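Rubisco operon transcriptional regulator (Synechocystis sp., PDB 5Y2W) is a LysR-type transcriptional regulator whose effector-binding domain binds 2-phosphoglycolate, probably coupling carbon and nitrogen status to gene repression. Local coordinates at residues Thr20-Ile25 against Ser142-Lys147. Sequence-based numbering, arbitrary orientation.
With PGA (2-phosphoglycolic acid), chain B.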
loop_
_atom_site.group_PDB
_atom_site.type_symbol
_atom_site.label_atom_id
_atom_site.label_comp_id
_atom_site.label_asym_id
_atom_site.label_seq_id
_atom_site.Cartn_x
_atom_site.Cartn_y
_atom_site.Cartn_z
ATOM N N THR A 20 -3.968 6.648 -2.488
ATOM C CA THR A 20 -3.535 6.909 -3.845
ATOM C C THR A 20 -2.437 7.994 -3.939
ATOM O O THR A 20 -1.840 8.239 -5.007
ATOM C CB THR A 20 -4.758 7.322 -4.679
ATOM O OG1 THR A 20 -5.470 8.411 -4.022
ATOM C CG2 THR A 20 -5.689 6.162 -4.776
ATOM N N ALA A 21 -2.214 8.675 -2.827
ATOM C CA ALA A 21 -1.216 9.754 -2.722
ATOM C C ALA A 21 0.122 9.298 -2.183
ATOM O O ALA A 21 0.979 10.127 -1.958
ATOM C CB ALA A 21 -1.769 10.858 -1.829
ATOM N N LYS A 22 0.309 7.982 -2.020
ATOM C CA LYS A 22 1.486 7.416 -1.406
ATOM C C LYS A 22 2.717 7.499 -2.302
ATOM O O LYS A 22 3.813 7.289 -1.854
ATOM C CB LYS A 22 1.236 5.944 -1.034
ATOM C CG LYS A 22 0.954 5.098 -2.266
ATOM C CD LYS A 22 1.012 3.633 -2.035
ATOM C CE LYS A 22 0.043 3.311 -0.970
ATOM N NZ LYS A 22 0.044 1.860 -0.917
ATOM N N TYR A 23 2.552 7.743 -3.589
ATOM C CA TYR A 23 3.753 7.884 -4.439
ATOM C C TYR A 23 4.148 9.353 -4.576
ATOM O O TYR A 23 5.310 9.711 -4.409
ATOM C CB TYR A 23 3.511 7.311 -5.831
ATOM C CG TYR A 23 3.212 5.834 -5.855
ATOM C CD1 TYR A 23 4.254 4.888 -5.838
ATOM C CD2 TYR A 23 1.903 5.377 -5.966
ATOM C CE1 TYR A 23 3.987 3.516 -5.891
ATOM C CE2 TYR A 23 1.619 4.019 -6.023
ATOM C CZ TYR A 23 2.665 3.089 -5.983
ATOM O OH TYR A 23 2.363 1.739 -6.028
ATOM N N PHE A 24 3.141 10.179 -4.862
ATOM C CA PHE A 24 3.302 11.609 -5.098
ATOM C C PHE A 24 3.860 12.359 -3.922
ATOM O O PHE A 24 4.827 13.090 -4.032
ATOM C CB PHE A 24 1.960 12.207 -5.384
ATOM C CG PHE A 24 2.038 13.631 -5.791
ATOM C CD1 PHE A 24 2.522 13.955 -7.029
ATOM C CD2 PHE A 24 1.630 14.617 -4.947
ATOM C CE1 PHE A 24 2.607 15.261 -7.426
ATOM C CE2 PHE A 24 1.712 15.934 -5.326
ATOM C CZ PHE A 24 2.193 16.258 -6.578
ATOM N N ILE A 25 3.263 12.175 -2.768
ATOM C CA ILE A 25 3.625 12.980 -1.663
ATOM C C ILE A 25 5.047 12.707 -1.238
ATOM O O ILE A 25 5.824 13.653 -1.085
ATOM C CB ILE A 25 2.620 12.804 -0.520
ATOM C CG1 ILE A 25 1.297 13.420 -0.924
ATOM C CG2 ILE A 25 3.156 13.369 0.781
ATOM C CD1 ILE A 25 1.320 14.939 -1.081
ATOM N N SER A 142 -6.283 -2.885 -1.136
ATOM C CA SER A 142 -5.071 -2.184 -1.520
ATOM C C SER A 142 -5.165 -1.942 -2.987
ATOM O O SER A 142 -5.582 -2.837 -3.729
ATOM C CB SER A 142 -3.872 -3.080 -1.249
ATOM O OG SER A 142 -2.784 -2.812 -2.104
ATOM N N ASN A 143 -4.829 -0.738 -3.432
ATOM C CA ASN A 143 -4.700 -0.475 -4.870
ATOM C C ASN A 143 -3.710 -1.392 -5.575
ATOM O O ASN A 143 -3.911 -1.754 -6.744
ATOM C CB ASN A 143 -4.355 0.985 -5.145
ATOM C CG ASN A 143 -5.389 1.947 -4.558
ATOM O OD1 ASN A 143 -6.571 1.963 -4.943
ATOM N ND2 ASN A 143 -4.947 2.742 -3.598
ATOM N N GLU A 144 -2.630 -1.755 -4.908
ATOM C CA GLU A 144 -1.591 -2.522 -5.588
ATOM C C GLU A 144 -2.160 -3.924 -5.749
ATOM O O GLU A 144 -2.010 -4.519 -6.759
ATOM C CB GLU A 144 -0.293 -2.615 -4.784
ATOM C CG GLU A 144 -0.036 -1.415 -3.890
ATOM C CD GLU A 144 0.271 -0.234 -4.747
ATOM O OE1 GLU A 144 1.108 -0.493 -5.653
ATOM O OE2 GLU A 144 -0.331 0.890 -4.566
ATOM N N ALA A 145 -2.832 -4.425 -4.722
ATOM C CA ALA A 145 -3.455 -5.774 -4.776
ATOM C C ALA A 145 -4.395 -5.859 -5.956
ATOM O O ALA A 145 -4.354 -6.836 -6.665
ATOM C CB ALA A 145 -4.217 -6.046 -3.500
ATOM N N ILE A 146 -5.202 -4.794 -6.168
ATOM C CA ILE A 146 -6.107 -4.759 -7.239
ATOM C C ILE A 146 -5.404 -4.723 -8.578
ATOM O O ILE A 146 -5.804 -5.434 -9.502
ATOM C CB ILE A 146 -7.101 -3.588 -7.147
ATOM C CG1 ILE A 146 -8.008 -3.778 -5.959
ATOM C CG2 ILE A 146 -7.933 -3.555 -8.408
ATOM C CD1 ILE A 146 -8.980 -2.658 -5.697
ATOM N N LYS A 147 -4.336 -3.959 -8.721
ATOM C CA LYS A 147 -3.600 -3.992 -10.012
ATOM C C LYS A 147 -3.028 -5.396 -10.320
ATOM O O LYS A 147 -3.029 -5.846 -11.470
ATOM C CB LYS A 147 -2.455 -3.018 -10.014
ATOM C CG LYS A 147 -2.946 -1.570 -10.040
ATOM C CD LYS A 147 -1.805 -0.601 -10.272
ATOM C CE LYS A 147 -0.891 -0.423 -9.065
ATOM N NZ LYS A 147 0.315 0.298 -9.547
HETATM P P PGA B . -9.344 5.498 -0.713
HETATM O O1P PGA B . -9.058 6.948 -1.368
HETATM O O2P PGA B . -8.016 4.976 -0.275
HETATM O O3P PGA B . -10.025 4.707 -1.843
HETATM O O4P PGA B . -10.109 5.808 0.519
HETATM C C2 PGA B . -8.149 7.253 -2.403
HETATM C C1 PGA B . -8.729 8.217 -3.430
HETATM O O1 PGA B . -8.015 8.573 -4.419
HETATM O O2 PGA B . -9.897 8.622 -3.248
#
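Thr-20 places its methyl CG2 3.7 Å from ND2 of Asn-143. Its OG1 lies between the backbone N and the carbonyl carbon (chi1 52°) and donates a 2.6 Å hydrogen bond to the ligand atom O1, a carboxylate oxygen of 2-phosphoglycolate. The Asn-143 amide is held at both ends: OD1 bonds to Arg-113, a ligand-pocket residue, and ND2 to Thr-19. Lys-22, bent at chi3, meets Glu-144 tip to tip, and its NZ forms a long salt bridge of 3.8 Å to OE2. Tyr-23 meets the same carboxylate. Its OH is 2.6 Å from Glu-144 OE1, which sits at the ring edge, near the ring plane. Ring and carboxylate planes are 56° apart. Replacing Tyr-23 by a phenylalanine would probably leave this carboxylate without its close hydroxyl neighbour and freer to turn. Lys-147 NZ bonds to Thr-163 O and forms a salt bridge with Glu-167. Ser-142 caps the helix 143-151, its OG accepting from Ala-145 N at 3.1 Å. The contact bridges the two lobes of the periplasmic-binding-protein-like fold beside the ligand. Lys-22 and Glu-144 also pack on Glu-144 and Tyr-23, respectively, of the second subunit. Through the long bridge their buried charges would partly offset each other, consistent with a polar interlobe junction at the dimer contact.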